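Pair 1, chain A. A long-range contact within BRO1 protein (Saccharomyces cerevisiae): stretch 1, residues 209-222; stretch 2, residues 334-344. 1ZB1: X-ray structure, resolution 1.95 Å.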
# COMPACT_ATOMS: atom_id res chain seq x y z
N THR A 209 12.68 22.98 8.49
CA THR A 209 11.58 23.30 7.59
C THR A 209 11.16 22.10 6.73
O THR A 209 9.97 21.83 6.57
CB THR A 209 11.98 24.49 6.68
OG1 THR A 209 10.91 24.78 5.78
CG2 THR A 209 13.24 24.17 5.90
N LEU A 210 12.13 21.37 6.19
CA LEU A 210 11.85 20.22 5.34
C LEU A 210 11.10 19.13 6.11
O LEU A 210 10.02 18.70 5.70
CB LEU A 210 13.16 19.63 4.81
CG LEU A 210 13.23 19.00 3.41
CD1 LEU A 210 14.35 17.97 3.40
CD2 LEU A 210 11.92 18.34 3.03
N ILE A 211 11.68 18.68 7.21
CA ILE A 211 11.08 17.64 8.04
C ILE A 211 9.65 18.02 8.40
O ILE A 211 8.74 17.20 8.32
CB ILE A 211 11.90 17.40 9.33
CG1 ILE A 211 13.22 16.69 8.99
CG2 ILE A 211 11.13 16.51 10.30
CD1 ILE A 211 14.11 17.47 8.07
N SER A 212 9.45 19.28 8.78
CA SER A 212 8.13 19.78 9.15
C SER A 212 7.10 19.59 8.03
O SER A 212 5.99 19.09 8.26
CB SER A 212 8.21 21.26 9.52
OG SER A 212 6.92 21.77 9.81
N LYS A 213 7.47 19.99 6.81
CA LYS A 213 6.58 19.88 5.66
C LYS A 213 6.27 18.42 5.31
O LYS A 213 5.13 18.08 5.03
CB LYS A 213 7.20 20.58 4.45
CG LYS A 213 7.63 22.01 4.75
CD LYS A 213 8.33 22.68 3.57
CE LYS A 213 7.35 23.16 2.53
NZ LYS A 213 8.01 24.08 1.56
N LEU A 214 7.30 17.58 5.33
CA LEU A 214 7.14 16.16 5.02
C LEU A 214 6.29 15.47 6.08
O LEU A 214 5.51 14.56 5.77
CB LEU A 214 8.50 15.48 4.93
CG LEU A 214 9.38 15.90 3.75
CD1 LEU A 214 10.78 15.35 3.92
CD2 LEU A 214 8.76 15.43 2.45
N SER A 215 6.45 15.90 7.33
CA SER A 215 5.69 15.33 8.44
C SER A 215 4.23 15.70 8.30
O SER A 215 3.35 14.89 8.57
CB SER A 215 6.23 15.83 9.78
OG SER A 215 7.49 15.25 10.07
N ARG A 216 3.97 16.93 7.87
CA ARG A 216 2.59 17.37 7.71
C ARG A 216 1.91 16.51 6.65
O ARG A 216 0.75 16.13 6.81
CB ARG A 216 2.52 18.84 7.30
CG ARG A 216 1.09 19.36 7.27
CD ARG A 216 0.45 19.25 8.65
NE ARG A 216 -1.01 19.27 8.60
CZ ARG A 216 -1.74 20.27 8.12
NH1 ARG A 216 -1.15 21.36 7.64
NH2 ARG A 216 -3.06 20.18 8.12
N ALA A 217 2.63 16.20 5.59
CA ALA A 217 2.08 15.38 4.52
C ALA A 217 1.75 13.98 5.04
O ALA A 217 0.71 13.41 4.69
CB ALA A 217 3.06 15.31 3.34
N THR A 218 2.62 13.44 5.89
CA THR A 218 2.40 12.10 6.46
C THR A 218 1.09 12.11 7.24
O THR A 218 0.28 11.18 7.15
CB THR A 218 3.55 11.70 7.40
OG1 THR A 218 4.79 11.75 6.68
CG2 THR A 218 3.34 10.28 7.92
N CYS A 219 0.88 13.17 8.01
CA CYS A 219 -0.34 13.33 8.80
C CYS A 219 -1.55 13.36 7.88
O CYS A 219 -2.51 12.60 8.08
CB CYS A 219 -0.28 14.63 9.61
SG CYS A 219 -1.88 15.16 10.25
N ASN A 220 -1.52 14.21 6.86
CA ASN A 220 -2.65 14.32 5.93
C ASN A 220 -2.98 12.97 5.27
O ASN A 220 -4.15 12.64 5.08
CB ASN A 220 -2.37 15.37 4.85
CG ASN A 220 -2.23 16.78 5.42
OD1 ASN A 220 -2.79 17.10 6.47
ND2 ASN A 220 -1.50 17.63 4.71
N LEU A 221 -1.95 12.21 4.91
CA LEU A 221 -2.16 10.91 4.28
C LEU A 221 -2.87 9.93 5.22
O LEU A 221 -3.81 9.24 4.82
CB LEU A 221 -0.81 10.34 3.83
CG LEU A 221 -0.37 10.54 2.38
CD1 LEU A 221 -1.16 11.66 1.71
CD2 LEU A 221 1.12 10.82 2.34
N PHE A 222 -2.43 9.86 6.47
CA PHE A 222 -3.09 8.95 7.41
C PHE A 222 -4.50 9.47 7.73
O PHE A 222 -5.38 8.70 8.11
CB PHE A 222 -2.24 8.78 8.67
CG PHE A 222 -1.14 7.77 8.52
CD1 PHE A 222 -1.44 6.41 8.40
CD2 PHE A 222 0.19 8.16 8.45
CE1 PHE A 222 -0.43 5.46 8.21
CE2 PHE A 222 1.21 7.23 8.26
CZ PHE A 222 0.90 5.87 8.14
N GLN A 334 -1.41 29.42 13.18
CA GLN A 334 -1.99 29.12 11.88
C GLN A 334 -1.60 27.69 11.50
O GLN A 334 -0.43 27.41 11.24
CB GLN A 334 -1.47 30.10 10.83
CG GLN A 334 -2.05 29.92 9.44
CD GLN A 334 -3.55 30.18 9.39
OE1 GLN A 334 -4.34 29.48 10.02
NE2 GLN A 334 -3.95 31.20 8.64
N VAL A 335 -2.57 26.79 11.47
CA VAL A 335 -2.31 25.40 11.13
C VAL A 335 -1.83 25.28 9.68
O VAL A 335 -0.89 24.53 9.39
CB VAL A 335 -3.57 24.52 11.33
CG1 VAL A 335 -4.71 25.04 10.47
CG2 VAL A 335 -3.26 23.07 10.98
N ASP A 336 -2.46 26.03 8.78
CA ASP A 336 -2.09 26.00 7.37
C ASP A 336 -0.83 26.81 7.12
O ASP A 336 -0.49 27.12 5.98
CB ASP A 336 -3.24 26.54 6.51
CG ASP A 336 -4.43 25.60 6.48
OD1 ASP A 336 -5.44 25.93 5.82
OD2 ASP A 336 -4.36 24.53 7.11
N SER A 337 -0.12 27.14 8.20
CA SER A 337 1.13 27.88 8.10
C SER A 337 2.19 26.90 7.62
O SER A 337 3.19 27.29 7.01
CB SER A 337 1.51 28.45 9.46
OG SER A 337 2.73 29.17 9.40
N ILE A 338 1.96 25.62 7.90
CA ILE A 338 2.88 24.56 7.50
C ILE A 338 2.34 23.96 6.20
O ILE A 338 1.25 23.39 6.18
CB ILE A 338 2.96 23.44 8.55
CG1 ILE A 338 3.37 24.03 9.91
CG2 ILE A 338 3.98 22.39 8.12
CD1 ILE A 338 3.43 23.01 11.03
N LYS A 339 3.12 24.10 5.13
CA LYS A 339 2.72 23.60 3.82
C LYS A 339 3.24 22.19 3.54
O LYS A 339 4.44 21.98 3.31
CB LYS A 339 3.22 24.57 2.75
CG LYS A 339 2.82 26.02 3.04
CD LYS A 339 3.65 27.00 2.24
CE LYS A 339 3.37 28.43 2.68
NZ LYS A 339 4.25 29.42 2.00
N ALA A 340 2.33 21.22 3.56
CA ALA A 340 2.66 19.82 3.34
C ALA A 340 3.41 19.53 2.04
O ALA A 340 3.16 20.15 1.01
CB ALA A 340 1.39 18.98 3.39
N LEU A 341 4.34 18.58 2.10
CA LEU A 341 5.13 18.18 0.94
C LEU A 341 5.05 16.66 0.75
O LEU A 341 5.64 15.90 1.52
CB LEU A 341 6.59 18.60 1.12
CG LEU A 341 7.53 18.24 -0.04
CD1 LEU A 341 7.10 18.99 -1.28
CD2 LEU A 341 8.97 18.58 0.32
N ASP A 342 4.32 16.24 -0.28
CA ASP A 342 4.15 14.82 -0.63
C ASP A 342 5.35 14.39 -1.47
O ASP A 342 5.51 14.85 -2.60
CB ASP A 342 2.86 14.65 -1.44
CG ASP A 342 2.45 13.19 -1.61
OD1 ASP A 342 3.32 12.30 -1.55
OD2 ASP A 342 1.25 12.95 -1.81
N ALA A 343 6.18 13.50 -0.94
CA ALA A 343 7.38 13.05 -1.66
C ALA A 343 7.23 11.78 -2.50
O ALA A 343 8.19 11.35 -3.14
CB ALA A 343 8.52 12.87 -0.67
N ILE A 344 6.04 11.19 -2.51
CA ILE A 344 5.83 9.96 -3.26
C ILE A 344 5.16 10.15 -4.61
O ILE A 344 4.01 10.59 -4.71
CB ILE A 344 5.00 8.93 -2.41
CG1 ILE A 344 5.87 8.37 -1.27
CG2 ILE A 344 4.54 7.77 -3.28
CD1 ILE A 344 6.35 9.39 -0.30

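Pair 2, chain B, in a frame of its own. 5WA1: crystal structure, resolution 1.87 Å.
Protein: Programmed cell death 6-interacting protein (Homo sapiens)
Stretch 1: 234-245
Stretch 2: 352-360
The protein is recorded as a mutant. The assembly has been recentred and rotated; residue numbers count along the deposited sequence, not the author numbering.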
# COMPACT_ATOMS: atom_id res chain seq x y z
N ILE B 234 -10.21 -9.93 17.26
CA ILE B 234 -8.86 -9.39 17.12
C ILE B 234 -7.89 -10.48 16.67
O ILE B 234 -6.99 -10.23 15.85
CB ILE B 234 -8.42 -8.73 18.43
CG1 ILE B 234 -9.30 -7.49 18.70
CG2 ILE B 234 -6.96 -8.33 18.38
CD1 ILE B 234 -9.02 -6.82 20.03
N ALA B 235 -8.08 -11.71 17.16
CA ALA B 235 -7.19 -12.80 16.78
C ALA B 235 -7.33 -13.14 15.30
O ALA B 235 -6.33 -13.38 14.62
CB ALA B 235 -7.45 -14.03 17.67
N LYS B 236 -8.57 -13.17 14.80
CA LYS B 236 -8.79 -13.46 13.38
C LYS B 236 -8.28 -12.33 12.47
O LYS B 236 -7.82 -12.61 11.36
CB LYS B 236 -10.28 -13.71 13.14
CG LYS B 236 -10.79 -14.98 13.80
CD LYS B 236 -12.26 -15.19 13.53
CE LYS B 236 -12.77 -16.42 14.25
NZ LYS B 236 -14.24 -16.60 14.08
N LEU B 237 -8.37 -11.07 12.91
CA LEU B 237 -7.80 -9.98 12.11
C LEU B 237 -6.27 -10.07 12.08
O LEU B 237 -5.65 -9.89 11.02
CB LEU B 237 -8.23 -8.64 12.68
CG LEU B 237 -9.73 -8.30 12.64
CD1 LEU B 237 -10.00 -7.04 13.42
CD2 LEU B 237 -10.19 -8.14 11.22
N ALA B 238 -5.65 -10.35 13.23
CA ALA B 238 -4.21 -10.52 13.28
C ALA B 238 -3.77 -11.71 12.44
O ALA B 238 -2.76 -11.64 11.73
CB ALA B 238 -3.74 -10.68 14.73
N ASN B 239 -4.50 -12.82 12.53
CA ASN B 239 -4.10 -14.01 11.79
C ASN B 239 -4.14 -13.75 10.29
O ASN B 239 -3.26 -14.19 9.54
CB ASN B 239 -5.02 -15.18 12.16
CG ASN B 239 -4.38 -16.52 11.88
OD1 ASN B 239 -3.16 -16.68 11.94
ND2 ASN B 239 -5.21 -17.51 11.56
N GLN B 240 -5.15 -13.01 9.84
CA GLN B 240 -5.23 -12.67 8.42
C GLN B 240 -4.09 -11.75 8.01
O GLN B 240 -3.54 -11.89 6.91
CB GLN B 240 -6.58 -12.03 8.12
CG GLN B 240 -6.71 -11.59 6.66
CD GLN B 240 -6.58 -12.76 5.71
OE1 GLN B 240 -7.38 -13.68 5.74
NE2 GLN B 240 -5.57 -12.71 4.85
N ALA B 241 -3.75 -10.77 8.85
CA ALA B 241 -2.61 -9.92 8.55
C ALA B 241 -1.33 -10.73 8.45
O ALA B 241 -0.47 -10.45 7.60
CB ALA B 241 -2.48 -8.83 9.61
N ALA B 242 -1.19 -11.74 9.30
CA ALA B 242 -0.03 -12.62 9.23
C ALA B 242 0.06 -13.30 7.88
O ALA B 242 1.14 -13.39 7.28
CB ALA B 242 -0.08 -13.66 10.36
N ASP B 243 -1.08 -13.78 7.36
CA ASP B 243 -1.09 -14.40 6.03
C ASP B 243 -0.63 -13.43 4.95
O ASP B 243 0.12 -13.81 4.05
CB ASP B 243 -2.49 -14.92 5.70
CG ASP B 243 -2.68 -16.36 6.08
OD1 ASP B 243 -1.90 -16.86 6.91
OD2 ASP B 243 -3.62 -16.99 5.55
N TYR B 244 -1.08 -12.17 5.02
CA TYR B 244 -0.69 -11.19 4.00
C TYR B 244 0.79 -10.86 4.08
O TYR B 244 1.48 -10.78 3.06
CB TYR B 244 -1.50 -9.90 4.15
CG TYR B 244 -2.94 -9.97 3.75
CD1 TYR B 244 -3.34 -10.69 2.63
CD2 TYR B 244 -3.90 -9.28 4.48
CE1 TYR B 244 -4.68 -10.72 2.24
CE2 TYR B 244 -5.24 -9.31 4.10
CZ TYR B 244 -5.62 -10.03 2.99
OH TYR B 244 -6.94 -10.05 2.63
N PHE B 245 1.29 -10.59 5.30
CA PHE B 245 2.72 -10.32 5.45
C PHE B 245 3.55 -11.52 5.03
O PHE B 245 4.63 -11.36 4.43
CB PHE B 245 3.05 -9.93 6.89
CG PHE B 245 2.68 -8.51 7.21
CD1 PHE B 245 3.31 -7.46 6.57
CD2 PHE B 245 1.71 -8.24 8.15
CE1 PHE B 245 2.96 -6.14 6.86
CE2 PHE B 245 1.37 -6.94 8.46
CZ PHE B 245 1.99 -5.88 7.81
N PRO B 352 -6.99 -24.44 14.60
CA PRO B 352 -6.43 -23.24 13.98
C PRO B 352 -7.26 -22.01 14.31
O PRO B 352 -8.48 -22.08 14.46
CB PRO B 352 -6.49 -23.55 12.48
CG PRO B 352 -7.57 -24.59 12.35
CD PRO B 352 -7.46 -25.41 13.61
N ILE B 353 -6.57 -20.87 14.45
CA ILE B 353 -7.27 -19.60 14.56
C ILE B 353 -7.84 -19.25 13.19
O ILE B 353 -7.19 -19.45 12.16
CB ILE B 353 -6.32 -18.50 15.07
CG1 ILE B 353 -5.74 -18.91 16.44
CG2 ILE B 353 -7.02 -17.16 15.15
CD1 ILE B 353 -4.57 -18.04 16.91
N GLY B 354 -9.07 -18.76 13.17
CA GLY B 354 -9.70 -18.36 11.93
C GLY B 354 -9.04 -17.11 11.36
O GLY B 354 -8.06 -16.58 11.88
N LYS B 355 -9.62 -16.63 10.25
CA LYS B 355 -9.11 -15.47 9.54
C LYS B 355 -10.27 -14.58 9.13
O LYS B 355 -11.29 -15.07 8.65
CB LYS B 355 -8.30 -15.88 8.30
CG LYS B 355 -6.91 -16.39 8.65
CD LYS B 355 -6.29 -17.23 7.56
CE LYS B 355 -5.05 -17.91 8.09
NZ LYS B 355 -4.50 -18.90 7.13
N ALA B 356 -10.11 -13.27 9.32
CA ALA B 356 -11.11 -12.30 8.89
C ALA B 356 -10.42 -11.18 8.11
O ALA B 356 -9.59 -10.46 8.67
CB ALA B 356 -11.88 -11.72 10.08
N THR B 357 -10.77 -11.03 6.84
CA THR B 357 -10.18 -10.01 5.99
C THR B 357 -11.15 -8.83 5.88
O THR B 357 -12.31 -9.01 5.48
CB THR B 357 -9.83 -10.56 4.60
OG1 THR B 357 -9.58 -9.48 3.69
CG2 THR B 357 -10.95 -11.43 4.05
N LEU B 358 -10.69 -7.65 6.26
CA LEU B 358 -11.46 -6.42 6.21
C LEU B 358 -11.04 -5.50 5.07
O LEU B 358 -11.58 -4.39 4.96
CB LEU B 358 -11.33 -5.66 7.54
CG LEU B 358 -12.38 -5.96 8.61
CD1 LEU B 358 -13.69 -5.30 8.24
CD2 LEU B 358 -12.57 -7.45 8.79
N VAL B 359 -10.11 -5.92 4.22
CA VAL B 359 -9.50 -5.02 3.25
C VAL B 359 -9.65 -5.58 1.85
O VAL B 359 -9.77 -6.80 1.65
CB VAL B 359 -8.02 -4.76 3.59
CG1 VAL B 359 -7.92 -4.04 4.93
CG2 VAL B 359 -7.25 -6.08 3.64
N LYS B 360 -9.63 -4.67 0.88
CA LYS B 360 -9.73 -5.01 -0.54
C LYS B 360 -8.85 -4.03 -1.30
O LYS B 360 -8.74 -2.86 -0.93
CB LYS B 360 -11.18 -4.93 -1.02
CG LYS B 360 -11.39 -5.27 -2.49
CD LYS B 360 -11.12 -6.74 -2.77
CE LYS B 360 -11.07 -7.02 -4.27
NZ LYS B 360 -10.71 -8.43 -4.57

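In both pairs an irregular, extended segment lies against one side of a helix, and 14 central residues superpose with an RMSD of 0.5 Å over N, CA and C. The buried surface is nearly equal, 650 Å² in pair 1 and 664 Å² in pair 2. The shared anchor is a backbone hydrogen bond to a helix carbonyl that also accepts the helix's own i+4 bond: Leu A341 N to Lys A213 O at 3.1 Å in pair 1, and Ala B356 N to Lys B236 O, likewise 3.1 Å, at the matching positions in pair 2. This fixes the register, with Lys A213 CA 4.6 Å from Ala A340 CA and Lys B236 CA 4.3 Å from Lys B355 CA.

Two apolar positions in the contact carry the same residue in the same place. Ile A338 matches Ile B353, both with chi1 m and chi2 t; Ile A338 CG2 lies 3.4 Å from Ser A212 OG, whereas Ile B353 CG2 packs 4.0 Å from Ala B235 CB. Leu A214 matches Leu B237, both m,t; the CA-to-CB bond points away from the segment in Leu A214 and sideways in Leu B237, but in both the end of the side chain comes nearer to it. In pair 1 the large neighbour is Leu A341, whose CD2 reaches Leu A214 CD2 at 3.8 Å and Leu A210 CD2 at 4.0 Å, while Ala A343 CB sits 4.0 Å from Leu A214 CD2. Pair 2 reverses the sizes: Ala B356 replaces Leu A341, and Leu B358, in place of Ala A343, brings its CD2 to 3.5 Å from Leu B237 CD2.

Further along the helix the solutions diverge. Ala A217 and Ala A340 meet closely, CB to CB at 4.0 Å; their counterparts are Gln B240 and Lys B355, two longer chains that meet near their bases and then part, Gln B240 OE1 lying 3.5 Å from Lys B355 CB. Lys B355 extends onward to a salt bridge, its NZ 2.6 Å from Asp B243 OD2. At the position of Asp B243, Asn A220 merely rests its ND2 3.5 Å from Ala A340 CB.

Arg A216 spreads its guanidinium beside the segment, with Val A335 CG2 over one face and Ile A338 O near the plane at its edge. At the matching position the shorter Asn B239 donates from ND2 to Gly B354 O at 3.0 Å. One turn beyond Ala A217 and Gln B240, Leu A221 makes a loose approach, CD1 4.5 Å from Asp A342 OD2, whereas Tyr B244 OH and Thr B357 OG1 share a 2.9 Å hydrogen bond at the matching positions, and Tyr B244 CE2 packs 3.8 Å from Val B359 CG2.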